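Heme-binding protein A / AI-2 binding protein A (Helicobacter pylori SS1, PDB 6OFQ) binds short peptides in the periplasm as a type II substrate-binding protein, probably delivering them to its partner ABC transporter for import. Local coordinates at residues S42-A47 / V56-I61; L48-E53 / S140-E145; P249-R254 / G268-E273; E329-K334 / Y504-H509. All coordinates share one frame; numbering follows the deposited sequence. Where two conformers were deposited one is given.

Contact 1: S42-A47 / V56-I61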
loop_
_atom_site.group_PDB
_atom_site.type_symbol
_atom_site.label_atom_id
_atom_site.label_comp_id
_atom_site.label_asym_id
_atom_site.label_seq_id
_atom_site.Cartn_x
_atom_site.Cartn_y
_atom_site.Cartn_z
ATOM N N SER A 42 11.685 -0.042 -4.175
ATOM C CA SER A 42 12.206 -1.254 -4.772
ATOM C C SER A 42 12.109 -1.253 -6.301
ATOM O O SER A 42 12.715 -2.125 -6.941
ATOM C CB SER A 42 11.477 -2.480 -4.187
ATOM O OG SER A 42 11.850 -2.696 -2.827
ATOM N N SER A 43 11.419 -0.289 -6.892
ATOM C CA SER A 43 11.279 -0.245 -8.352
ATOM C C SER A 43 10.807 1.176 -8.685
ATOM O O SER A 43 10.197 1.868 -7.814
ATOM C CB SER A 43 10.283 -1.291 -8.860
ATOM O OG SER A 43 10.289 -1.338 -10.307
ATOM N N MET A 44 10.937 1.536 -9.959
ATOM C CA MET A 44 10.274 2.677 -10.548
ATOM C C MET A 44 9.103 2.281 -11.487
ATOM O O MET A 44 8.520 3.168 -12.084
ATOM C CB MET A 44 11.275 3.570 -11.293
ATOM C CG MET A 44 12.219 4.223 -10.297
ATOM S SD MET A 44 11.435 5.489 -9.281
ATOM C CE MET A 44 12.611 5.535 -7.932
ATOM N N ASP A 45 8.796 1.008 -11.562
ATOM C CA ASP A 45 7.570 0.529 -12.249
ATOM C C ASP A 45 6.605 0.059 -11.151
ATOM O O ASP A 45 6.807 -0.995 -10.559
ATOM C CB ASP A 45 7.885 -0.611 -13.233
ATOM C CG ASP A 45 6.675 -1.144 -13.951
ATOM O OD1 ASP A 45 5.514 -0.812 -13.611
ATOM O OD2 ASP A 45 6.841 -1.858 -14.972
ATOM N N PRO A 46 5.557 0.839 -10.884
ATOM C CA PRO A 46 4.685 0.529 -9.744
ATOM C C PRO A 46 3.891 -0.739 -9.882
ATOM O O PRO A 46 3.404 -1.257 -8.868
ATOM C CB PRO A 46 3.772 1.733 -9.636
ATOM C CG PRO A 46 3.725 2.183 -11.022
ATOM C CD PRO A 46 5.078 2.019 -11.610
ATOM N N ALA A 47 3.740 -1.267 -11.111
ATOM C CA ALA A 47 3.106 -2.544 -11.298
ATOM C C ALA A 47 3.914 -3.718 -10.808
ATOM O O ALA A 47 3.336 -4.759 -10.570
ATOM C CB ALA A 47 2.636 -2.799 -12.719
ATOM N N VAL A 56 6.123 6.179 -2.868
ATOM C CA VAL A 56 6.490 7.569 -2.649
ATOM C C VAL A 56 6.994 8.222 -3.935
ATOM O O VAL A 56 6.508 9.304 -4.308
ATOM C CB VAL A 56 7.553 7.681 -1.533
ATOM C CG1 VAL A 56 8.015 9.139 -1.419
ATOM C CG2 VAL A 56 7.042 7.156 -0.197
ATOM N N ALA A 57 7.924 7.587 -4.618
ATOM C CA ALA A 57 8.392 8.151 -5.885
ATOM C C ALA A 57 7.412 7.982 -7.053
ATOM O O ALA A 57 7.061 8.969 -7.717
ATOM C CB ALA A 57 9.754 7.599 -6.284
ATOM N N THR A 58 6.916 6.759 -7.220
ATOM C CA THR A 58 6.157 6.500 -8.442
ATOM C C THR A 58 4.829 7.252 -8.481
ATOM O O THR A 58 4.365 7.679 -9.532
ATOM C CB THR A 58 5.934 4.998 -8.659
ATOM O OG1 THR A 58 5.087 4.507 -7.613
ATOM C CG2 THR A 58 7.182 4.206 -8.718
ATOM N N GLY A 59 4.218 7.471 -7.313
ATOM C CA GLY A 59 2.967 8.211 -7.246
ATOM C C GLY A 59 3.064 9.653 -7.692
ATOM O O GLY A 59 2.055 10.276 -8.050
ATOM N N ASN A 60 4.258 10.234 -7.636
ATOM C CA ASN A 60 4.483 11.576 -8.112
ATOM C C ASN A 60 4.840 11.644 -9.632
ATOM O O ASN A 60 4.693 12.717 -10.215
ATOM C CB ASN A 60 5.651 12.147 -7.304
ATOM C CG ASN A 60 5.224 12.605 -5.930
ATOM O OD1 ASN A 60 4.573 13.630 -5.818
ATOM N ND2 ASN A 60 5.583 11.853 -4.889
ATOM N N ILE A 61 5.310 10.532 -10.167
ATOM C CA ILE A 61 5.836 10.452 -11.540
ATOM C C ILE A 61 4.716 10.070 -12.494
ATOM O O ILE A 61 4.654 10.550 -13.661
ATOM C CB ILE A 61 6.992 9.432 -11.567
ATOM C CG1 ILE A 61 8.198 10.036 -10.819
ATOM C CG2 ILE A 61 7.315 9.002 -12.993
ATOM C CD1 ILE A 61 9.283 9.004 -10.531
#
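The carbonyl oxygen of Met44 is hydrogen-bonded to the hydroxyl of Tyr62 and also rests 3.8 Å from the methyl CG2 of Thr58. The segment 42-47 folds as two successive turns. In the first, an ST turn, Ser43 OG accepts from Asp45 N at 3.1 Å. In the second, an Asx turn, Asp45 OD1 takes Ala47 N from above the carboxylate plane, 38° out of it. The other carboxylate oxygen, OD2, forms a salt bridge with Arg125 of helix 116-127 and a hydrogen bond with Tyr134. The loop meets helix 52-61 by packing alone, with no hydrogen bond between the two segments. Methionine suits the place because its chain can flex: a bend at chi2 (-71°) sets SD 4.0 Å from Ala57 CB, and CE reaches the same methyl at 3.9 Å. SD also approaches Ile61 CD1 at 4.3 Å, while Phe216 and Ile225 of the neighbouring strands touch the same methionine. Thr58 has a compact, two-branched side chain: CG2 faces the backbone of Met44, whereas OG1 lies against the rigid ring of Pro46, 3.7 Å from its CB.

Contact 2: L48-E53 / S140-E145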
loop_
_atom_site.group_PDB
_atom_site.type_symbol
_atom_site.label_atom_id
_atom_site.label_comp_id
_atom_site.label_asym_id
_atom_site.label_seq_id
_atom_site.Cartn_x
_atom_site.Cartn_y
_atom_site.Cartn_z
ATOM N N LEU A 48 5.208 -3.532 -10.559
ATOM C CA LEU A 48 6.049 -4.628 -10.130
ATOM C C LEU A 48 6.211 -4.735 -8.614
ATOM O O LEU A 48 6.861 -5.670 -8.123
ATOM C CB LEU A 48 7.461 -4.393 -10.741
ATOM C CG LEU A 48 7.485 -4.502 -12.262
ATOM C CD1 LEU A 48 8.946 -4.305 -12.677
ATOM C CD2 LEU A 48 6.935 -5.773 -12.836
ATOM N N VAL A 49 5.705 -3.754 -7.886
ATOM C CA VAL A 49 5.916 -3.665 -6.427
ATOM C C VAL A 49 4.557 -3.462 -5.764
ATOM O O VAL A 49 3.589 -3.161 -6.454
ATOM C CB VAL A 49 6.953 -2.578 -6.114
ATOM C CG1 VAL A 49 8.361 -2.982 -6.533
ATOM C CG2 VAL A 49 6.573 -1.266 -6.711
ATOM N N THR A 50 4.561 -3.544 -4.421
ATOM C CA THR A 50 3.280 -3.385 -3.711
ATOM C C THR A 50 3.329 -2.438 -2.532
ATOM O O THR A 50 2.318 -2.278 -1.843
ATOM C CB THR A 50 2.806 -4.759 -3.166
ATOM O OG1 THR A 50 3.754 -5.180 -2.193
ATOM C CG2 THR A 50 2.625 -5.826 -4.259
ATOM N N ASP A 51 4.472 -1.804 -2.278
ATOM C CA ASP A 51 4.766 -1.174 -0.983
ATOM C C ASP A 51 4.744 0.344 -1.102
ATOM O O ASP A 51 5.153 0.969 -2.074
ATOM C CB ASP A 51 6.081 -1.699 -0.418
ATOM C CG ASP A 51 7.285 -1.174 -1.175
ATOM O OD1 ASP A 51 7.428 -1.607 -2.366
ATOM O OD2 ASP A 51 8.052 -0.381 -0.586
ATOM N N GLY A 52 4.296 0.936 0.016
ATOM C CA GLY A 52 4.232 2.385 0.111
ATOM C C GLY A 52 5.557 3.073 -0.128
ATOM O O GLY A 52 5.549 4.165 -0.675
ATOM N N GLU A 53 6.655 2.505 0.385
ATOM C CA GLU A 53 7.922 3.178 0.141
ATOM C C GLU A 53 8.246 3.349 -1.323
ATOM O O GLU A 53 8.694 4.408 -1.767
ATOM C CB GLU A 53 9.066 2.489 0.905
ATOM C CG GLU A 53 9.007 2.515 2.432
ATOM C CD GLU A 53 9.225 3.858 3.085
ATOM O OE1 GLU A 53 9.110 4.920 2.473
ATOM O OE2 GLU A 53 9.587 3.850 4.299
ATOM N N SER A 140 7.291 -9.613 -11.283
ATOM C CA SER A 140 5.945 -10.118 -11.238
ATOM C C SER A 140 4.970 -8.947 -11.086
ATOM O O SER A 140 5.225 -7.992 -10.337
ATOM C CB SER A 140 5.750 -11.016 -10.039
ATOM O OG SER A 140 4.411 -11.474 -10.007
ATOM N N TYR A 141 3.811 -9.057 -11.751
ATOM C CA TYR A 141 2.724 -8.081 -11.618
ATOM C C TYR A 141 1.846 -8.491 -10.470
ATOM O O TYR A 141 0.764 -9.036 -10.643
ATOM C CB TYR A 141 1.965 -7.993 -12.962
ATOM C CG TYR A 141 2.823 -7.430 -14.107
ATOM C CD1 TYR A 141 3.316 -6.133 -14.082
ATOM C CD2 TYR A 141 3.081 -8.196 -15.267
ATOM C CE1 TYR A 141 4.121 -5.608 -15.085
ATOM C CE2 TYR A 141 3.781 -7.629 -16.334
ATOM C CZ TYR A 141 4.311 -6.370 -16.235
ATOM O OH TYR A 141 5.086 -5.872 -17.263
ATOM N N LYS A 142 2.343 -8.175 -9.273
ATOM C CA LYS A 142 1.792 -8.713 -8.052
ATOM C C LYS A 142 0.382 -8.312 -7.711
ATOM O O LYS A 142 -0.458 -9.173 -7.386
ATOM C CB LYS A 142 2.705 -8.435 -6.816
ATOM C CG LYS A 142 4.085 -9.107 -6.879
ATOM C CD LYS A 142 5.040 -8.528 -5.819
ATOM C CE LYS A 142 6.545 -8.674 -5.995
ATOM N NZ LYS A 142 7.260 -8.263 -4.751
ATOM N N TYR A 143 0.055 -7.022 -7.762
ATOM C CA TYR A 143 -1.304 -6.608 -7.542
ATOM C C TYR A 143 -2.203 -7.242 -8.574
ATOM O O TYR A 143 -3.320 -7.626 -8.207
ATOM C CB TYR A 143 -1.458 -5.097 -7.616
ATOM C CG TYR A 143 -1.385 -4.334 -6.282
ATOM C CD1 TYR A 143 -2.517 -4.259 -5.503
ATOM C CD2 TYR A 143 -0.284 -3.581 -5.901
ATOM C CE1 TYR A 143 -2.558 -3.524 -4.327
ATOM C CE2 TYR A 143 -0.290 -2.815 -4.736
ATOM C CZ TYR A 143 -1.458 -2.781 -3.996
ATOM O OH TYR A 143 -1.466 -1.948 -2.894
ATOM N N TRP A 144 -1.866 -7.148 -9.861
ATOM C CA TRP A 144 -2.737 -7.648 -10.930
ATOM C C TRP A 144 -3.109 -9.119 -10.692
ATOM O O TRP A 144 -4.294 -9.499 -10.773
ATOM C CB TRP A 144 -2.094 -7.438 -12.305
ATOM C CG TRP A 144 -2.935 -7.837 -13.436
ATOM C CD1 TRP A 144 -3.215 -9.112 -13.845
ATOM C CD2 TRP A 144 -3.648 -6.959 -14.328
ATOM N NE1 TRP A 144 -4.109 -9.069 -14.890
ATOM C CE2 TRP A 144 -4.376 -7.765 -15.237
ATOM C CE3 TRP A 144 -3.736 -5.569 -14.478
ATOM C CZ2 TRP A 144 -5.219 -7.238 -16.203
ATOM C CZ3 TRP A 144 -4.531 -5.039 -15.471
ATOM C CH2 TRP A 144 -5.279 -5.880 -16.340
ATOM N N GLU A 145 -2.079 -9.925 -10.410
ATOM C CA GLU A 145 -2.279 -11.334 -10.121
ATOM C C GLU A 145 -3.089 -11.596 -8.883
ATOM O O GLU A 145 -4.091 -12.315 -8.876
ATOM C CB GLU A 145 -0.951 -12.100 -10.092
ATOM C CG GLU A 145 -0.269 -12.170 -11.448
ATOM C CD GLU A 145 -1.169 -12.804 -12.492
ATOM O OE1 GLU A 145 -1.685 -13.919 -12.272
ATOM O OE2 GLU A 145 -1.468 -12.110 -13.488
HETATM O O HOH W 1 8.296 -7.751 -9.310
HETATM O O HOH W 2 8.894 -6.531 -6.258
HETATM O O HOH W 3 2.319 -5.090 -8.015
HETATM O O HOH W 4 6.116 -6.938 -2.631
#
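Leu48 and Tyr141 supply the tightest apolar touch, the branch CD2 of the leucine meeting the ring atom CE1 at 3.6 Å. A second apolar contact is made where Thr50 and Lys142 cross at about a right angle, and Thr50 CG2 sits 3.7 Å from Lys142 CB. The lysine is suited to this double role, since its long aliphatic chain packs against the methyl while its amine travels on to water.

Weaker carbon-oxygen contacts come next. Leu48 CA points its hydrogen at Ser140 O over 3.5 Å, and Val49 O lies in the plane of the Tyr143 ring, at its edge, 3.9 Å from CD2. That tyrosine also meets the ring of Phe183 with the planes only about 10° apart, and its hydroxyl is hydrogen-bonded to Asp431.

Polar bridging is left to water, because no direct hydrogen bond joins the segments. Leu48 O accepts from two waters, one taking Ser140 N and the other Lys142 NZ at 2.8 Å. Lys142 NZ gives a further bond, of 2.7 Å, to a water that also binds Thr50 OG1. A fourth water spans Val49 O and Tyr143 N.

Two helix starts are thus brought together: Asp51 is the N-cap of helix 52-61, and Tyr141, centre of an inverse gamma turn, takes the same position before helix 142-147.

Contact 3: P249-R254 / G268-E273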
loop_
_atom_site.group_PDB
_atom_site.type_symbol
_atom_site.label_atom_id
_atom_site.label_comp_id
_atom_site.label_asym_id
_atom_site.label_seq_id
_atom_site.Cartn_x
_atom_site.Cartn_y
_atom_site.Cartn_z
ATOM N N PRO A 249 17.579 5.208 7.659
ATOM C CA PRO A 249 16.922 4.041 8.220
ATOM C C PRO A 249 16.619 4.079 9.692
ATOM O O PRO A 249 15.573 3.581 10.137
ATOM C CB PRO A 249 17.861 2.856 7.882
ATOM C CG PRO A 249 18.687 3.361 6.765
ATOM C CD PRO A 249 18.738 4.857 6.844
ATOM N N ASN A 250 17.474 4.775 10.425
ATOM C CA ASN A 250 17.258 4.876 11.866
ATOM C C ASN A 250 16.286 5.999 12.184
ATOM O O ASN A 250 16.499 7.163 11.823
ATOM C CB ASN A 250 18.596 5.078 12.610
ATOM C CG ASN A 250 18.382 5.115 14.105
ATOM O OD1 ASN A 250 17.842 6.035 14.674
ATOM N ND2 ASN A 250 18.800 4.046 14.779
ATOM N N SER A 251 15.179 5.659 12.843
ATOM C CA SER A 251 14.118 6.638 13.036
ATOM C C SER A 251 14.480 7.758 13.995
ATOM O O SER A 251 13.929 8.868 13.909
ATOM C CB SER A 251 12.866 5.904 13.508
ATOM O OG SER A 251 12.360 5.086 12.459
ATOM N N SER A 252 15.392 7.466 14.922
ATOM C CA SER A 252 15.919 8.513 15.806
ATOM C C SER A 252 16.830 9.465 15.019
ATOM O O SER A 252 16.746 10.686 15.144
ATOM C CB SER A 252 16.694 7.955 17.023
ATOM O OG SER A 252 15.803 7.321 17.894
ATOM N N THR A 253 17.688 8.946 14.156
ATOM C CA THR A 253 18.538 9.741 13.277
ATOM C C THR A 253 17.693 10.619 12.351
ATOM O O THR A 253 17.973 11.794 12.085
ATOM C CB THR A 253 19.437 8.845 12.457
ATOM O OG1 THR A 253 20.205 8.006 13.351
ATOM C CG2 THR A 253 20.403 9.603 11.556
ATOM N N ARG A 254 16.564 10.042 11.897
ATOM C CA ARG A 254 15.655 10.785 11.018
ATOM C C ARG A 254 15.021 11.964 11.756
ATOM O O ARG A 254 14.978 13.070 11.226
ATOM C CB ARG A 254 14.612 9.783 10.443
ATOM C CG ARG A 254 13.859 10.231 9.185
ATOM C CD ARG A 254 12.745 9.260 8.765
ATOM N NE ARG A 254 13.229 7.890 8.830
ATOM C CZ ARG A 254 12.728 6.893 9.529
ATOM N NH1 ARG A 254 11.548 6.928 10.104
ATOM N NH2 ARG A 254 13.542 5.884 9.701
ATOM N N GLY A 268 7.272 7.696 9.687
ATOM C CA GLY A 268 7.819 6.621 10.525
ATOM C C GLY A 268 8.519 7.057 11.803
ATOM O O GLY A 268 9.548 6.452 12.143
ATOM N N PRO A 269 8.037 8.067 12.531
ATOM C CA PRO A 269 8.751 8.483 13.746
ATOM C C PRO A 269 8.795 7.354 14.779
ATOM O O PRO A 269 7.831 6.561 14.878
ATOM C CB PRO A 269 7.937 9.650 14.276
ATOM C CG PRO A 269 6.553 9.338 13.805
ATOM C CD PRO A 269 6.731 8.739 12.432
ATOM N N ASN A 270 9.807 7.388 15.644
ATOM C CA ASN A 270 9.663 6.645 16.883
ATOM C C ASN A 270 8.639 7.306 17.772
ATOM O O ASN A 270 8.684 8.494 18.078
ATOM C CB ASN A 270 10.971 6.661 17.650
ATOM C CG ASN A 270 11.924 5.651 17.110
ATOM O OD1 ASN A 270 11.546 4.545 16.646
ATOM N ND2 ASN A 270 13.194 6.056 17.099
ATOM N N LEU A 271 7.597 6.546 18.086
ATOM C CA LEU A 271 6.512 7.149 18.770
ATOM C C LEU A 271 6.772 7.650 20.214
ATOM O O LEU A 271 6.122 8.609 20.652
ATOM C CB LEU A 271 5.284 6.227 18.717
ATOM C CG LEU A 271 4.839 6.045 17.255
ATOM C CD1 LEU A 271 4.100 4.748 17.090
ATOM C CD2 LEU A 271 4.025 7.278 16.892
ATOM N N ASN A 272 7.821 7.118 20.808
ATOM C CA ASN A 272 8.241 7.757 22.060
ATOM C C ASN A 272 9.047 9.025 21.884
ATOM O O ASN A 272 9.432 9.599 22.902
ATOM C CB ASN A 272 8.961 6.757 22.941
ATOM C CG ASN A 272 10.296 6.360 22.424
ATOM O OD1 ASN A 272 10.731 6.751 21.349
ATOM N ND2 ASN A 272 10.935 5.466 23.174
ATOM N N GLU A 273 9.235 9.534 20.672
ATOM C CA GLU A 273 9.867 10.838 20.470
ATOM C C GLU A 273 8.891 11.908 20.056
ATOM O O GLU A 273 9.292 13.064 19.949
ATOM C CB GLU A 273 10.971 10.762 19.407
ATOM C CG GLU A 273 12.095 9.828 19.854
ATOM C CD GLU A 273 13.171 9.585 18.823
ATOM O OE1 GLU A 273 13.134 10.244 17.767
ATOM O OE2 GLU A 273 14.010 8.701 19.024
HETATM O O HOH W 5 11.766 9.351 15.471
HETATM O O HOH W 6 9.754 3.951 13.187
HETATM O O HOH W 7 16.078 11.667 17.681
HETATM O O HOH W 8 15.370 4.649 16.041
#
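Ser252 and Glu273 face each other, the serine hydroxyl donating to Glu273 OE2 over a short 2.5 Å and meeting the syn lone pair, on the side of the other carboxylate oxygen. The glutamate is long enough to span the gap because its chain runs extended beyond CG (chi2 175°). Asn270 lies beside it with its amide toward the helix start: CG and OD1 rest on Ser251 CB, while ND2 donates to a water at 2.8 Å that also takes Ser252 N. The same ND2 makes a weak bond to Glu273 OE2.

In the conformer given, Ser251 turns its hydroxyl toward Gly268, and a water bonded to Ser251 OG donates to Gly268 O at 2.7 Å; the link through OG is therefore less certain. Another water donates to both Ser251 O and Glu273 OE1 while accepting from Asn270 N. Arg254 comes from the next turn of the helix, its chain bent at chi3 (-45°), and offers the edge of its guanidinium to Gly268. The bond from NH1 to Gly268 O is 2.9 Å but weak, being strongly bent; firmer grips on the guanidinium are Ile248 O and Thr267 O. Glycine fits here through its positive phi (75°) and the absence of a side chain in front of NH1.

At the start of the helix, Asn250 OD1 accepts from Thr253 N at 3.0 Å, a capping bond at the N-cap of helix 251-259. That helix connects the parallel strands 242-247 and 265-266, which flank strand 32-37, so the contact ties the opening and the exit of a beta-alpha-beta crossover.

Contact 4: E329-K334 / Y504-H509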
loop_
_atom_site.group_PDB
_atom_site.type_symbol
_atom_site.label_atom_id
_atom_site.label_comp_id
_atom_site.label_asym_id
_atom_site.label_seq_id
_atom_site.Cartn_x
_atom_site.Cartn_y
_atom_site.Cartn_z
ATOM N N GLU A 329 3.109 3.841 22.053
ATOM C CA GLU A 329 2.921 4.923 22.988
ATOM C C GLU A 329 1.543 5.533 22.924
ATOM O O GLU A 329 1.309 6.725 23.130
ATOM C CB GLU A 329 3.994 6.000 22.784
ATOM C CG GLU A 329 5.372 5.411 22.927
ATOM C CD GLU A 329 5.854 5.302 24.381
ATOM O OE1 GLU A 329 5.324 5.949 25.284
ATOM O OE2 GLU A 329 6.764 4.485 24.537
ATOM N N GLY A 330 0.563 4.649 22.716
ATOM C CA GLY A 330 -0.797 5.087 22.710
ATOM C C GLY A 330 -1.347 5.610 21.396
ATOM O O GLY A 330 -2.533 5.940 21.272
ATOM N N PHE A 331 -0.464 5.789 20.414
ATOM C CA PHE A 331 -0.836 6.420 19.124
ATOM C C PHE A 331 -1.400 5.371 18.139
ATOM O O PHE A 331 -0.913 5.213 17.021
ATOM C CB PHE A 331 0.395 7.072 18.476
ATOM C CG PHE A 331 0.881 8.282 19.208
ATOM C CD1 PHE A 331 0.335 9.537 18.974
ATOM C CD2 PHE A 331 1.933 8.181 20.079
ATOM C CE1 PHE A 331 0.823 10.680 19.624
ATOM C CE2 PHE A 331 2.437 9.296 20.728
ATOM C CZ PHE A 331 1.886 10.531 20.514
ATOM N N ALA A 332 -2.427 4.657 18.589
ATOM C CA ALA A 332 -3.061 3.599 17.801
ATOM C C ALA A 332 -4.343 3.187 18.479
ATOM O O ALA A 332 -4.548 3.429 19.651
ATOM C CB ALA A 332 -2.132 2.402 17.740
ATOM N N GLN A 333 -5.184 2.478 17.757
ATOM C CA GLN A 333 -6.399 1.852 18.275
ATOM C C GLN A 333 -6.277 0.342 18.182
ATOM O O GLN A 333 -5.701 -0.162 17.200
ATOM C CB GLN A 333 -7.627 2.383 17.487
ATOM C CG GLN A 333 -8.951 1.759 17.885
ATOM C CD GLN A 333 -10.218 2.387 17.288
ATOM O OE1 GLN A 333 -10.167 3.509 16.789
ATOM N NE2 GLN A 333 -11.368 1.705 17.420
ATOM N N LYS A 334 -6.805 -0.425 19.118
ATOM C CA LYS A 334 -6.765 -1.875 19.070
ATOM C C LYS A 334 -7.453 -2.389 17.805
ATOM O O LYS A 334 -8.583 -1.979 17.503
ATOM C CB LYS A 334 -7.477 -2.424 20.308
ATOM C CG LYS A 334 -7.652 -3.933 20.352
ATOM C CD LYS A 334 -8.110 -4.527 21.683
ATOM C CE LYS A 334 -8.827 -3.611 22.642
ATOM N NZ LYS A 334 -8.851 -4.284 23.968
ATOM N N TYR A 504 -2.307 5.294 14.333
ATOM C CA TYR A 504 -2.610 6.628 13.868
ATOM C C TYR A 504 -1.550 7.040 12.835
ATOM O O TYR A 504 -0.414 6.534 12.872
ATOM C CB TYR A 504 -2.471 7.601 15.047
ATOM C CG TYR A 504 -3.453 7.431 16.151
ATOM C CD1 TYR A 504 -4.596 6.694 16.047
ATOM C CD2 TYR A 504 -3.209 8.085 17.346
ATOM C CE1 TYR A 504 -5.477 6.567 17.119
ATOM C CE2 TYR A 504 -4.063 7.989 18.415
ATOM C CZ TYR A 504 -5.155 7.208 18.313
ATOM O OH TYR A 504 -6.021 7.109 19.403
ATOM N N SER A 505 -1.919 7.881 11.886
ATOM C CA SER A 505 -0.925 8.458 10.971
ATOM C C SER A 505 -0.275 9.607 11.750
ATOM O O SER A 505 -0.982 10.558 12.102
ATOM C CB SER A 505 -1.521 9.046 9.687
ATOM O OG SER A 505 -0.442 9.505 8.905
ATOM N N VAL A 506 1.047 9.584 11.890
ATOM C CA VAL A 506 1.786 10.528 12.719
ATOM C C VAL A 506 2.975 11.064 11.928
ATOM O O VAL A 506 3.872 10.263 11.599
ATOM C CB VAL A 506 2.250 9.941 14.057
ATOM C CG1 VAL A 506 2.976 11.008 14.894
ATOM C CG2 VAL A 506 1.064 9.382 14.810
ATOM N N VAL A 507 2.909 12.328 11.491
ATOM C CA VAL A 507 3.877 12.857 10.507
ATOM C C VAL A 507 4.473 14.158 10.999
ATOM O O VAL A 507 3.878 15.218 10.895
ATOM C CB VAL A 507 3.240 13.036 9.110
ATOM C CG1 VAL A 507 4.281 13.723 8.200
ATOM C CG2 VAL A 507 2.830 11.728 8.505
ATOM N N PRO A 508 5.705 14.074 11.557
ATOM C CA PRO A 508 6.384 15.324 11.935
ATOM C C PRO A 508 6.974 16.100 10.767
ATOM O O PRO A 508 7.434 15.503 9.779
ATOM C CB PRO A 508 7.564 14.794 12.771
ATOM C CG PRO A 508 7.251 13.370 13.114
ATOM C CD PRO A 508 6.452 12.870 11.934
ATOM N N HIS A 509 6.838 17.421 10.805
ATOM C CA HIS A 509 7.417 18.245 9.772
ATOM C C HIS A 509 7.710 19.620 10.291
ATOM O O HIS A 509 7.260 20.018 11.354
ATOM C CB HIS A 509 6.512 18.302 8.535
ATOM C CG HIS A 509 5.153 18.826 8.816
ATOM N ND1 HIS A 509 4.813 20.162 8.780
ATOM C CD2 HIS A 509 4.031 18.182 9.202
ATOM C CE1 HIS A 509 3.533 20.312 9.055
ATOM N NE2 HIS A 509 3.047 19.124 9.345
HETATM O O HOH W 9 -4.926 7.137 22.129
HETATM O O HOH W 10 1.083 5.524 14.949
#
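Tyr504 lays one face of its ring over the peptide bond between Phe331 and Ala332. Ala332 N stands 3.5 Å above the ring plane, over its centre, and Phe331 C lies 3.3 Å above it, nearer the rim. A flat aromatic group is well matched to such a flat peptide. The backbone of the same tyrosine joins in: Tyr504 N donates to Phe331 O at 3.0 Å, a fairly straight bond (161°) that meets the oxygen from above the carbonyl plane.

Phe331 is the second large contributor. Its side chain crosses that of Tyr504 at about a right angle, and Tyr504 CD2 lies at the edge of the phenylalanine ring, near its plane, 4.2 Å from Phe331 CD1 and also 3.9 Å from Phe331 CB. The ring also comes to Val506, whose CG2 is 4.2 Å from Phe331 CD1. Val274 of helix 274-278 touches both Phe331 and Val506, which makes the branched valine part of a small apolar cluster.

Water completes the pairing. One molecule donates to Gly330 O and is bonded to the hydroxyl of Tyr504 at 2.9 Å; another donates to both Phe331 O and Tyr504 O. Gly330, with a positive phi of 86°, adopts a backbone turn that suits glycine, and it leads into an inverse gamma turn centred on Phe331. From there the chain enters the short strand 332-334, which pairs antiparallel with strand 497-510 in the branched mixed sheet of this solute-binding protein.

From the N terminus, contact 1 closes a short loop, folding residues 42-47 back on the helix that follows. Contact 2 starts in the gap between those segments and reaches 87 residues ahead to helix 142-147, so the two cross; they also touch, Ser43 packing on Val49 and Ala47 on Tyr141. Contact 3 is another local closure, made in series after both, across helix 251-259. Contact 4 follows and spans 170 residues, bringing the late strand 497-510 to strand 332-334. Contacts 3 and 4 adjoin through Pro269 against Val506 and Leu271 against Phe331. The two pairs stay apart, with contacts 1 and 4 centred about 25 Å from each other.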